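Local coordinates for protein chitooligosaccharide oxidase (Gibberella zeae, PDB 6Y0R) that oxidises the C1 hydroxyl of chitooligosaccharides to the lactone with a covalently bound FAD, passing the electrons to molecular oxygen and releasing hydrogen peroxide, at residues 131-136 with 331-336; 195-200 with 204-209; 240-245 with 298-303; 407-410 with 416-419. All coordinates share one frame; numbering follows the deposited sequence.

Contact 1 (131-136 with 331-336)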
loop_
_atom_site.group_PDB
_atom_site.type_symbol
_atom_site.label_atom_id
_atom_site.label_comp_id
_atom_site.label_asym_id
_atom_site.label_seq_id
_atom_site.Cartn_x
_atom_site.Cartn_y
_atom_site.Cartn_z
ATOM N N GLY A 131 -6.508 -3.662 -12.280
ATOM C CA GLY A 131 -5.303 -4.230 -12.890
ATOM C C GLY A 131 -4.386 -3.171 -13.524
ATOM O O GLY A 131 -3.291 -3.530 -13.861
ATOM N N ALA A 132 -4.798 -1.915 -13.592
ATOM C CA ALA A 132 -3.919 -0.820 -14.037
ATOM C C ALA A 132 -2.820 -0.615 -12.981
ATOM O O ALA A 132 -3.161 -0.353 -11.803
ATOM C CB ALA A 132 -4.707 0.436 -14.214
ATOM N N ARG A 133 -1.552 -0.625 -13.392
ATOM C CA ARG A 133 -0.444 -0.313 -12.458
ATOM C C ARG A 133 -0.327 1.201 -12.281
ATOM O O ARG A 133 -0.763 1.950 -13.171
ATOM C CB ARG A 133 0.833 -0.977 -12.945
ATOM C CG ARG A 133 0.713 -2.488 -13.034
ATOM C CD ARG A 133 1.953 -3.150 -13.611
ATOM N NE ARG A 133 1.717 -4.547 -13.854
ATOM C CZ ARG A 133 1.793 -5.507 -12.930
ATOM N NH1 ARG A 133 1.440 -6.763 -13.218
ATOM N NH2 ARG A 133 2.221 -5.187 -11.726
ATOM N N LEU A 134 0.202 1.640 -11.138
ATOM C CA LEU A 134 0.181 3.070 -10.756
ATOM C C LEU A 134 0.864 3.900 -11.853
ATOM O O LEU A 134 0.426 5.013 -12.097
ATOM C CB LEU A 134 0.881 3.283 -9.422
ATOM C CG LEU A 134 0.234 2.605 -8.238
ATOM C CD1 LEU A 134 0.999 2.961 -6.992
ATOM C CD2 LEU A 134 -1.220 2.983 -8.103
ATOM N N GLY A 135 1.951 3.422 -12.436
ATOM C CA GLY A 135 2.639 4.217 -13.490
ATOM C C GLY A 135 1.752 4.394 -14.696
ATOM O O GLY A 135 1.714 5.497 -15.310
ATOM N N HIS A 136 0.951 3.382 -15.020
ATOM C CA HIS A 136 0.008 3.453 -16.159
ATOM C C HIS A 136 -1.139 4.395 -15.800
ATOM O O HIS A 136 -1.560 5.205 -16.614
ATOM C CB HIS A 136 -0.468 2.061 -16.539
ATOM C CG HIS A 136 -1.446 2.077 -17.655
ATOM N ND1 HIS A 136 -1.094 2.533 -18.944
ATOM C CD2 HIS A 136 -2.743 1.707 -17.704
ATOM C CE1 HIS A 136 -2.160 2.402 -19.730
ATOM N NE2 HIS A 136 -3.193 1.900 -18.991
ATOM N N ALA A 331 1.632 -8.205 -19.746
ATOM C CA ALA A 331 1.393 -9.429 -18.945
ATOM C C ALA A 331 2.720 -10.038 -18.471
ATOM O O ALA A 331 2.702 -10.788 -17.468
ATOM C CB ALA A 331 0.583 -10.411 -19.774
ATOM N N SER A 332 3.866 -9.726 -19.111
ATOM C CA SER A 332 5.199 -10.276 -18.740
ATOM C C SER A 332 5.850 -9.532 -17.550
ATOM O O SER A 332 6.973 -9.826 -17.251
ATOM C CB SER A 332 6.115 -10.317 -19.936
ATOM O OG SER A 332 6.408 -9.000 -20.367
ATOM N N TYR A 333 5.148 -8.608 -16.886
ATOM C CA TYR A 333 5.670 -7.953 -15.653
ATOM C C TYR A 333 6.339 -8.994 -14.759
ATOM O O TYR A 333 5.704 -10.035 -14.467
ATOM C CB TYR A 333 4.532 -7.265 -14.900
ATOM C CG TYR A 333 5.026 -6.419 -13.752
ATOM C CD1 TYR A 333 5.406 -5.099 -13.958
ATOM C CD2 TYR A 333 5.078 -6.927 -12.458
ATOM C CE1 TYR A 333 5.898 -4.327 -12.917
ATOM C CE2 TYR A 333 5.577 -6.168 -11.405
ATOM C CZ TYR A 333 5.950 -4.860 -11.637
ATOM O OH TYR A 333 6.444 -4.113 -10.611
ATOM N N ASP A 334 7.591 -8.761 -14.354
ATOM C CA ASP A 334 8.338 -9.765 -13.564
ATOM C C ASP A 334 9.302 -9.089 -12.605
ATOM O O ASP A 334 10.382 -9.649 -12.362
ATOM C CB ASP A 334 9.064 -10.747 -14.502
ATOM C CG ASP A 334 10.222 -10.109 -15.245
ATOM O OD1 ASP A 334 10.298 -8.852 -15.285
ATOM O OD2 ASP A 334 11.022 -10.870 -15.810
ATOM N N ALA A 335 8.900 -7.983 -11.972
ATOM C CA ALA A 335 9.673 -7.423 -10.847
ATOM C C ALA A 335 9.657 -8.433 -9.692
ATOM O O ALA A 335 8.613 -9.124 -9.489
ATOM C CB ALA A 335 9.068 -6.096 -10.432
ATOM N N HIS A 336 10.765 -8.547 -8.965
ATOM C CA HIS A 336 10.880 -9.419 -7.776
ATOM C C HIS A 336 11.781 -8.769 -6.737
ATOM O O HIS A 336 12.666 -7.971 -7.087
ATOM C CB HIS A 336 11.400 -10.821 -8.155
ATOM C CG HIS A 336 10.430 -11.610 -8.958
ATOM N ND1 HIS A 336 9.250 -12.117 -8.414
ATOM C CD2 HIS A 336 10.437 -11.952 -10.268
ATOM C CE1 HIS A 336 8.564 -12.713 -9.376
ATOM N NE2 HIS A 336 9.283 -12.630 -10.520
#

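Contact 2 (195-200 with 204-209)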
loop_
_atom_site.group_PDB
_atom_site.type_symbol
_atom_site.label_atom_id
_atom_site.label_comp_id
_atom_site.label_asym_id
_atom_site.label_seq_id
_atom_site.Cartn_x
_atom_site.Cartn_y
_atom_site.Cartn_z
ATOM N N VAL A 195 -22.331 -5.543 -8.501
ATOM C CA VAL A 195 -23.029 -4.428 -7.825
ATOM C C VAL A 195 -22.196 -3.149 -7.941
ATOM O O VAL A 195 -20.941 -3.205 -8.044
ATOM C CB VAL A 195 -23.386 -4.784 -6.371
ATOM C CG1 VAL A 195 -24.131 -6.115 -6.335
ATOM C CG2 VAL A 195 -22.189 -4.866 -5.458
ATOM N N HIS A 196 -22.883 -2.036 -7.900
ATOM C CA HIS A 196 -22.261 -0.708 -7.766
ATOM C C HIS A 196 -22.382 -0.273 -6.307
ATOM O O HIS A 196 -23.422 -0.573 -5.669
ATOM C CB HIS A 196 -22.878 0.261 -8.790
ATOM C CG HIS A 196 -22.273 1.614 -8.713
ATOM N ND1 HIS A 196 -21.042 1.903 -9.280
ATOM C CD2 HIS A 196 -22.671 2.731 -8.082
ATOM C CE1 HIS A 196 -20.741 3.159 -9.038
ATOM N NE2 HIS A 196 -21.714 3.694 -8.301
ATOM N N CYS A 197 -21.354 0.387 -5.759
ATOM C CA CYS A 197 -21.404 1.003 -4.437
ATOM C C CYS A 197 -20.734 2.382 -4.450
ATOM O O CYS A 197 -19.930 2.682 -5.368
ATOM C CB CYS A 197 -20.865 0.042 -3.379
ATOM S SG CYS A 197 -19.076 -0.277 -3.520
ATOM N N SER A 198 -21.114 3.184 -3.481
ATOM C CA SER A 198 -20.772 4.607 -3.331
ATOM C C SER A 198 -21.171 5.040 -1.930
ATOM O O SER A 198 -21.688 4.204 -1.183
ATOM C CB SER A 198 -21.461 5.423 -4.393
ATOM O OG SER A 198 -22.840 5.511 -4.073
ATOM N N LYS A 199 -20.930 6.286 -1.578
ATOM C CA LYS A 199 -21.419 6.860 -0.307
ATOM C C LYS A 199 -22.949 6.712 -0.260
ATOM O O LYS A 199 -23.464 6.710 0.870
ATOM C CB LYS A 199 -20.957 8.305 -0.132
ATOM C CG LYS A 199 -19.531 8.453 0.386
ATOM C CD LYS A 199 -18.920 9.803 0.066
ATOM C CE LYS A 199 -18.013 9.763 -1.153
ATOM N NZ LYS A 199 -18.303 10.855 -2.120
ATOM N N THR A 200 -23.644 6.567 -1.393
ATOM C CA THR A 200 -25.141 6.671 -1.421
ATOM C C THR A 200 -25.800 5.371 -1.884
ATOM O O THR A 200 -27.034 5.307 -1.905
ATOM C CB THR A 200 -25.606 7.849 -2.287
ATOM O OG1 THR A 200 -25.278 7.526 -3.636
ATOM C CG2 THR A 200 -25.012 9.165 -1.830
ATOM N N ASP A 204 -22.357 0.477 2.934
ATOM C CA ASP A 204 -21.616 -0.430 3.859
ATOM C C ASP A 204 -20.498 -1.164 3.094
ATOM O O ASP A 204 -19.358 -1.252 3.600
ATOM C CB ASP A 204 -22.578 -1.378 4.586
ATOM C CG ASP A 204 -23.474 -2.236 3.702
ATOM O OD1 ASP A 204 -23.565 -2.002 2.480
ATOM O OD2 ASP A 204 -24.099 -3.171 4.259
ATOM N N LEU A 205 -20.772 -1.637 1.900
ATOM C CA LEU A 205 -19.779 -2.283 1.025
ATOM C C LEU A 205 -18.737 -1.221 0.655
ATOM O O LEU A 205 -17.543 -1.521 0.672
ATOM C CB LEU A 205 -20.419 -2.825 -0.244
ATOM C CG LEU A 205 -19.499 -3.507 -1.246
ATOM C CD1 LEU A 205 -18.796 -4.733 -0.663
ATOM C CD2 LEU A 205 -20.283 -3.911 -2.460
ATOM N N PHE A 206 -19.176 -0.014 0.315
ATOM C CA PHE A 206 -18.244 1.056 -0.118
ATOM C C PHE A 206 -17.310 1.440 1.036
ATOM O O PHE A 206 -16.105 1.701 0.792
ATOM C CB PHE A 206 -19.014 2.266 -0.631
ATOM C CG PHE A 206 -18.127 3.291 -1.278
ATOM C CD1 PHE A 206 -17.426 2.970 -2.424
ATOM C CD2 PHE A 206 -18.007 4.552 -0.732
ATOM C CE1 PHE A 206 -16.590 3.909 -3.002
ATOM C CE2 PHE A 206 -17.184 5.506 -1.337
ATOM C CZ PHE A 206 -16.507 5.180 -2.483
ATOM N N TRP A 207 -17.840 1.512 2.255
ATOM C CA TRP A 207 -17.041 1.697 3.486
ATOM C C TRP A 207 -15.979 0.575 3.557
ATOM O O TRP A 207 -14.813 0.917 3.867
ATOM C CB TRP A 207 -17.954 1.728 4.706
ATOM C CG TRP A 207 -17.257 1.961 5.994
ATOM C CD1 TRP A 207 -16.926 3.137 6.571
ATOM C CD2 TRP A 207 -16.827 0.938 6.905
ATOM N NE1 TRP A 207 -16.316 2.927 7.767
ATOM C CE2 TRP A 207 -16.237 1.586 7.997
ATOM C CE3 TRP A 207 -16.927 -0.459 6.883
ATOM C CZ2 TRP A 207 -15.698 0.877 9.073
ATOM C CZ3 TRP A 207 -16.417 -1.156 7.964
ATOM C CH2 TRP A 207 -15.807 -0.487 9.018
ATOM N N GLY A 208 -16.380 -0.708 3.480
ATOM C CA GLY A 208 -15.424 -1.802 3.663
ATOM C C GLY A 208 -14.358 -1.811 2.608
ATOM O O GLY A 208 -13.206 -2.206 2.919
ATOM N N ILE A 209 -14.709 -1.486 1.351
ATOM C CA ILE A 209 -13.734 -1.564 0.222
ATOM C C ILE A 209 -12.643 -0.517 0.452
ATOM O O ILE A 209 -11.529 -0.730 -0.038
ATOM C CB ILE A 209 -14.472 -1.436 -1.125
ATOM C CG1 ILE A 209 -14.757 -2.834 -1.693
ATOM C CG2 ILE A 209 -13.774 -0.569 -2.165
ATOM C CD1 ILE A 209 -15.673 -3.613 -0.896
#

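Contact 3 (240-245 with 298-303)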
loop_
_atom_site.group_PDB
_atom_site.type_symbol
_atom_site.label_atom_id
_atom_site.label_comp_id
_atom_site.label_asym_id
_atom_site.label_seq_id
_atom_site.Cartn_x
_atom_site.Cartn_y
_atom_site.Cartn_z
ATOM N N LEU A 240 22.040 13.927 6.105
ATOM C CA LEU A 240 22.286 14.113 7.546
ATOM C C LEU A 240 23.527 13.323 7.946
ATOM O O LEU A 240 23.792 12.289 7.339
ATOM C CB LEU A 240 21.075 13.672 8.372
ATOM C CG LEU A 240 19.799 14.501 8.199
ATOM C CD1 LEU A 240 18.644 13.869 8.959
ATOM C CD2 LEU A 240 20.024 15.935 8.651
ATOM N N ASN A 241 24.206 13.805 8.987
ATOM C CA ASN A 241 25.367 13.126 9.596
ATOM C C ASN A 241 25.060 13.010 11.084
ATOM O O ASN A 241 25.643 13.747 11.898
ATOM C CB ASN A 241 26.635 13.904 9.249
ATOM C CG ASN A 241 27.889 13.235 9.757
ATOM O OD1 ASN A 241 27.951 12.016 9.892
ATOM N ND2 ASN A 241 28.887 14.048 10.072
ATOM N N TRP A 242 24.154 12.112 11.420
ATOM C CA TRP A 242 23.679 11.891 12.793
ATOM C C TRP A 242 24.377 10.690 13.407
ATOM O O TRP A 242 24.790 9.781 12.673
ATOM C CB TRP A 242 22.154 11.729 12.799
ATOM C CG TRP A 242 21.411 13.008 12.555
ATOM C CD1 TRP A 242 21.900 14.283 12.494
ATOM C CD2 TRP A 242 19.986 13.123 12.427
ATOM N NE1 TRP A 242 20.887 15.182 12.252
ATOM C CE2 TRP A 242 19.688 14.499 12.239
ATOM C CE3 TRP A 242 18.934 12.205 12.455
ATOM C CZ2 TRP A 242 18.385 14.954 12.055
ATOM C CZ3 TRP A 242 17.643 12.666 12.279
ATOM C CH2 TRP A 242 17.370 14.020 12.106
ATOM N N ASP A 243 24.429 10.690 14.719
ATOM C CA ASP A 243 24.870 9.532 15.517
ATOM C C ASP A 243 23.937 9.411 16.714
ATOM O O ASP A 243 22.890 10.112 16.809
ATOM C CB ASP A 243 26.347 9.659 15.896
ATOM C CG ASP A 243 26.699 10.897 16.694
ATOM O OD1 ASP A 243 25.782 11.534 17.243
ATOM O OD2 ASP A 243 27.912 11.223 16.761
ATOM N N GLN A 244 24.312 8.570 17.670
ATOM C CA GLN A 244 23.449 8.277 18.829
ATOM C C GLN A 244 23.197 9.566 19.627
ATOM O O GLN A 244 22.101 9.695 20.185
ATOM C CB GLN A 244 24.090 7.079 19.547
ATOM C CG GLN A 244 23.249 6.499 20.660
ATOM C CD GLN A 244 23.735 5.123 21.048
ATOM O OE1 GLN A 244 24.838 4.706 20.707
ATOM N NE2 GLN A 244 22.886 4.396 21.751
ATOM N N ASN A 245 24.104 10.555 19.617
ATOM C CA ASN A 245 23.917 11.815 20.387
ATOM C C ASN A 245 22.964 12.804 19.705
ATOM O O ASN A 245 22.393 13.634 20.427
ATOM C CB ASN A 245 25.228 12.570 20.619
ATOM C CG ASN A 245 26.171 11.813 21.525
ATOM O OD1 ASN A 245 25.791 11.386 22.611
ATOM N ND2 ASN A 245 27.395 11.619 21.073
ATOM N N GLN A 298 17.028 24.885 10.484
ATOM C CA GLN A 298 17.558 25.584 11.681
ATOM C C GLN A 298 17.506 24.662 12.905
ATOM O O GLN A 298 18.390 24.745 13.760
ATOM C CB GLN A 298 16.828 26.913 11.899
ATOM C CG GLN A 298 17.286 27.989 10.927
ATOM C CD GLN A 298 17.475 29.340 11.594
ATOM O OE1 GLN A 298 17.709 29.435 12.790
ATOM N NE2 GLN A 298 17.331 30.404 10.820
ATOM N N LYS A 299 16.522 23.771 13.023
ATOM C CA LYS A 299 16.504 22.815 14.142
ATOM C C LYS A 299 17.751 21.915 14.074
ATOM O O LYS A 299 18.313 21.566 15.113
ATOM C CB LYS A 299 15.216 21.974 14.125
ATOM C CG LYS A 299 13.955 22.715 14.551
ATOM C CD LYS A 299 14.049 23.108 16.001
ATOM C CE LYS A 299 12.867 23.902 16.494
ATOM N NZ LYS A 299 12.862 23.924 17.978
ATOM N N PHE A 300 18.093 21.423 12.890
ATOM C CA PHE A 300 19.151 20.404 12.725
ATOM C C PHE A 300 20.562 21.012 12.841
ATOM O O PHE A 300 21.379 20.464 13.608
ATOM C CB PHE A 300 18.981 19.712 11.374
ATOM C CG PHE A 300 17.744 18.864 11.193
ATOM C CD1 PHE A 300 16.981 18.401 12.268
ATOM C CD2 PHE A 300 17.408 18.475 9.912
ATOM C CE1 PHE A 300 15.881 17.584 12.020
ATOM C CE2 PHE A 300 16.301 17.677 9.676
ATOM C CZ PHE A 300 15.575 17.205 10.740
ATOM N N GLY A 301 20.852 22.029 12.043
ATOM C CA GLY A 301 22.203 22.603 11.934
ATOM C C GLY A 301 23.072 21.848 10.944
ATOM O O GLY A 301 23.080 20.565 10.945
ATOM N N GLY A 302 23.824 22.607 10.157
ATOM C CA GLY A 302 24.855 22.031 9.277
ATOM C C GLY A 302 24.298 21.082 8.229
ATOM O O GLY A 302 25.036 20.156 7.839
ATOM N N VAL A 303 23.102 21.343 7.736
ATOM C CA VAL A 303 22.518 20.544 6.624
ATOM C C VAL A 303 22.246 21.489 5.450
ATOM O O VAL A 303 21.855 22.678 5.691
ATOM C CB VAL A 303 21.254 19.806 7.093
ATOM C CG1 VAL A 303 21.541 18.940 8.294
ATOM C CG2 VAL A 303 20.098 20.757 7.379
HETATM O O HOH W 1 22.430 17.921 11.616
#

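Contact 4 (407-410 with 416-419)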
loop_
_atom_site.group_PDB
_atom_site.type_symbol
_atom_site.label_atom_id
_atom_site.label_comp_id
_atom_site.label_asym_id
_atom_site.label_seq_id
_atom_site.Cartn_x
_atom_site.Cartn_y
_atom_site.Cartn_z
ATOM N N PHE A 407 9.482 -1.071 7.781
ATOM C CA PHE A 407 10.753 -1.768 8.116
ATOM C C PHE A 407 10.977 -2.861 7.077
ATOM O O PHE A 407 10.036 -3.586 6.792
ATOM C CB PHE A 407 10.700 -2.399 9.508
ATOM C CG PHE A 407 10.197 -1.504 10.613
ATOM C CD1 PHE A 407 11.048 -0.584 11.210
ATOM C CD2 PHE A 407 8.862 -1.513 10.991
ATOM C CE1 PHE A 407 10.608 0.236 12.238
ATOM C CE2 PHE A 407 8.423 -0.701 12.039
ATOM C CZ PHE A 407 9.290 0.197 12.622
ATOM N N TYR A 408 12.174 -2.939 6.515
ATOM C CA TYR A 408 12.447 -3.796 5.334
ATOM C C TYR A 408 13.808 -4.472 5.486
ATOM O O TYR A 408 14.759 -3.814 5.943
ATOM C CB TYR A 408 12.370 -2.939 4.084
ATOM C CG TYR A 408 12.050 -3.599 2.776
ATOM C CD1 TYR A 408 13.054 -4.166 2.012
ATOM C CD2 TYR A 408 10.777 -3.504 2.233
ATOM C CE1 TYR A 408 12.809 -4.687 0.743
ATOM C CE2 TYR A 408 10.509 -4.041 0.980
ATOM C CZ TYR A 408 11.523 -4.611 0.225
ATOM O OH TYR A 408 11.218 -5.099 -1.011
ATOM N N ASP A 409 13.865 -5.755 5.123
ATOM C CA ASP A 409 15.137 -6.523 5.116
ATOM C C ASP A 409 15.131 -7.397 3.875
ATOM O O ASP A 409 14.193 -8.174 3.716
ATOM C CB ASP A 409 15.272 -7.311 6.392
ATOM C CG ASP A 409 16.600 -8.059 6.497
ATOM O OD1 ASP A 409 17.588 -7.592 5.900
ATOM O OD2 ASP A 409 16.622 -8.998 7.263
ATOM N N SER A 410 16.175 -7.290 3.060
ATOM C CA SER A 410 16.260 -7.902 1.719
ATOM C C SER A 410 17.516 -8.777 1.636
ATOM O O SER A 410 18.525 -8.406 2.224
ATOM C CB SER A 410 16.337 -6.803 0.690
ATOM O OG SER A 410 16.340 -7.358 -0.581
ATOM N N GLN A 416 18.386 -17.725 0.566
ATOM C CA GLN A 416 17.225 -17.999 1.438
ATOM C C GLN A 416 17.233 -16.935 2.540
ATOM O O GLN A 416 18.298 -16.610 3.103
ATOM C CB GLN A 416 17.233 -19.428 1.979
ATOM C CG GLN A 416 16.781 -20.430 0.926
ATOM C CD GLN A 416 16.733 -21.853 1.432
ATOM O OE1 GLN A 416 17.542 -22.264 2.263
ATOM N NE2 GLN A 416 15.788 -22.626 0.915
ATOM N N TYR A 417 16.072 -16.357 2.806
ATOM C CA TYR A 417 15.902 -15.357 3.880
ATOM C C TYR A 417 16.180 -16.004 5.238
ATOM O O TYR A 417 15.558 -16.982 5.626
ATOM C CB TYR A 417 14.507 -14.728 3.806
ATOM C CG TYR A 417 14.416 -13.573 4.766
ATOM C CD1 TYR A 417 14.910 -12.334 4.402
ATOM C CD2 TYR A 417 13.924 -13.738 6.053
ATOM C CE1 TYR A 417 14.938 -11.286 5.299
ATOM C CE2 TYR A 417 13.888 -12.678 6.941
ATOM C CZ TYR A 417 14.396 -11.441 6.555
ATOM O OH TYR A 417 14.376 -10.429 7.481
ATOM N N PRO A 418 17.133 -15.497 6.054
ATOM C CA PRO A 418 17.440 -16.162 7.325
ATOM C C PRO A 418 16.478 -15.787 8.458
ATOM O O PRO A 418 16.031 -14.661 8.489
ATOM C CB PRO A 418 18.852 -15.651 7.612
ATOM C CG PRO A 418 18.866 -14.256 7.022
ATOM C CD PRO A 418 17.960 -14.309 5.801
ATOM N N SER A 419 16.192 -16.701 9.382
ATOM C CA SER A 419 15.148 -16.489 10.418
ATOM C C SER A 419 15.588 -15.426 11.437
ATOM O O SER A 419 14.678 -14.787 12.034
ATOM C CB SER A 419 14.722 -17.788 11.075
ATOM O OG SER A 419 15.848 -18.584 11.405
#

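Contact 1 (131-136 with 331-336)
Arg133 lays its guanidinium flat on the ring of Tyr333, a stack that joins the turn ahead of helix 134-145 to the loop between helix 312-320 and strand 338-346. Arg133 occupies the N-cap position of its helix. Its CB points toward the tyrosine loop, and CG stands anti to the carbonyl carbon (chi1 -60°), from where the chain runs extended to NE. CD is the first atom to reach the ring, 4.0 Å from CD1 of Tyr333, and NE of Arg133 follows at 3.7 Å from the same CD1. The flat group then spreads over the face: Arg133 CZ lies 3.5 Å from Tyr333 CG, NH1 comes within 3.6 Å of Tyr333 CB, and NH2 sits over the ring, 3.4 Å from Tyr333 CD2. With the two planes only 9° apart and Arg133 CZ 3.7 Å from the centroid of the Tyr333 ring, 22° off its normal, this is a cation-pi pair as well as a stack. The two terminal nitrogens have further partners: NH1 forms a salt bridge with Asp113, while NH2 is hydrogen-bonded to the carbonyl oxygens of Gly92 and Gly156. At the far end of the ring, Tyr333 OH is hydrogen-bonded to NE2 of His94, by similarity one of the two residues joined covalently to the flavin. The arginine side chain itself comes within about 6 Å of the FAD. Gripped by these bonds, the guanidinium has little freedom to rotate, and its positive charge, partly balanced by Asp113, probably polarises the tyrosine ring beneath it beside the flavin.

Contact 2 (195-200 with 204-209)
Strand 195-197 and helix 204-209 approach to 8.4 Å between axes at 74°, with Cys197 and Phe206 in closest register, their CA atoms 5.4 Å apart. A tight connection leads the chain from strand 194-197, paired with strand 182-188 in the FAD-binding domain, into the helix that packs against it. Phe206 carries the largest share of the contact. Phe206 CG stands anti to the backbone N (chi1 -171°), which swings the ring beneath Ser198: CA of Ser198 makes a CH-pi contact over one face, 3.8 Å from the ring centroid. Cys197 SG comes instead to the ring's edge, 3.8 Å from Phe206 CD1, as a sulfur-aromatic contact. The same sulfur touches Leu205 CG at 4.0 Å, and Leu205 CD2 runs on to Val195 CG2 at 3.7 Å. Met182 of strand 182-188 also packs on Phe206, and Phe216 on Leu205. Ser198 OG accepts from Thr200 N (3.0 Å), an ST turn that shapes the backbone lying over the phenyl face. With no hydrogen bond linking the two segments, cohesion rests on apolar, sulfur-aromatic and CH-pi contacts; the CA-H of Ser198, next to its carbonyl and amide, is probably somewhat polarised toward the ring.

Contact 3 (240-245 with 298-303)
Trp242 and Phe300 both place CG anti to the carbonyl carbon, chi1 -73° and -67°, and these torsions bring the rim of the indole up against the face of the phenyl ring. Their planes stand at 86° with the six-membered ring of Trp242 and the ring of Phe300 5.1 Å apart between centroids, a T-shaped pair in which the indole supplies the edge. CZ2 of Trp242 does most of the touching, 3.6 Å from Phe300 CE1, and CH2 follows at 3.9 Å from the CE1 and CZ atoms of Phe300. Leu240 fills in beside the pair: its CD1 methyl lies over one face of the indole, while CD2 reaches Phe300 CD2 at 3.9 Å and presses on Val303 CG1 at 3.4 Å, tighter than usual van der Waals contact. The segments belong to a split beta-alpha-beta unit. Strands 275-283 and 305-310 are joined by helix 286-300 and flank strand 233-239, which runs antiparallel to both; the contact ties the loop leaving that central strand to the end of the crossover helix. Gly301, the first residue to leave helical geometry, and Gly302 both have positive phi and lead the chain from Phe300 round to Val303. At the edge of the indole, in its plane, a water accepts from Trp242 NE1 (3.2 Å) and donates to Gly301 O (2.8 Å), and so ties the tryptophan to the helix end. Helix 247-260 also packs on the indole through Ala247 and Leu251, while Met269 of strand 265-272 touches both Leu240 and Trp242.

Contact 4 (407-410 with 416-419)
Tyr417 reaches back with its hydroxyl to Asp409, a residue of strand 403-411 in the seven-stranded antiparallel sheet, so that the loop after the strand returns to a side chain of that strand. The bond runs from Tyr417 OH to OD2 of Asp409 at 2.7 Å, though the exact place of that oxygen is less sure. The hydroxyl also lies 3.4 Å from Asp409 CB, and the phenol is turned 72° from the carboxylate plane, neither stacked on it nor coplanar with it. The next residue in the loop, Pro418, lays its CD over one face of the Tyr417 ring. In both Asp409 and Tyr417 CG stands anti to the backbone N, chi1 -176° and -172°, sending the two polar ends toward each other. Around this pair, Ile425 of helix 420-433 and His370 pack on the aspartate, and Arg56, Tyr340 and Phe422 on the tyrosine. Further out, Asp409 is set in place by backbone hydrogen bonds to Tyr340 in the neighbouring strand 338-346. CE1 of Tyr417 also comes to 3.6 Å from the carbonyl O of Asp409, which lies obliquely to the ring.

The contacts spread over two parts of the fold. Contact 1 lies closer to the flavin than contact 2, about 6 against 10 Å from the Arg133 and Leu205 side chains, and brings the FAD-binding part up to the loop leading into edge strand 338-346. Contact 2 belongs to the FAD-binding part alone; its centre is 27 Å from that of contact 1. Contact 4 is built on the seven-stranded sheet and contact 3 on the loop and helix end next to it, their centres 29 Å apart. The nearest atoms of contacts 1 and 4 are about 7 Å apart, whereas contact 3 is a surface contact 39 Å from contact 1 between centres. Along the chain, contacts 2 and 3 are both nested within the loop that contact 1 closes, and contact 4 follows it.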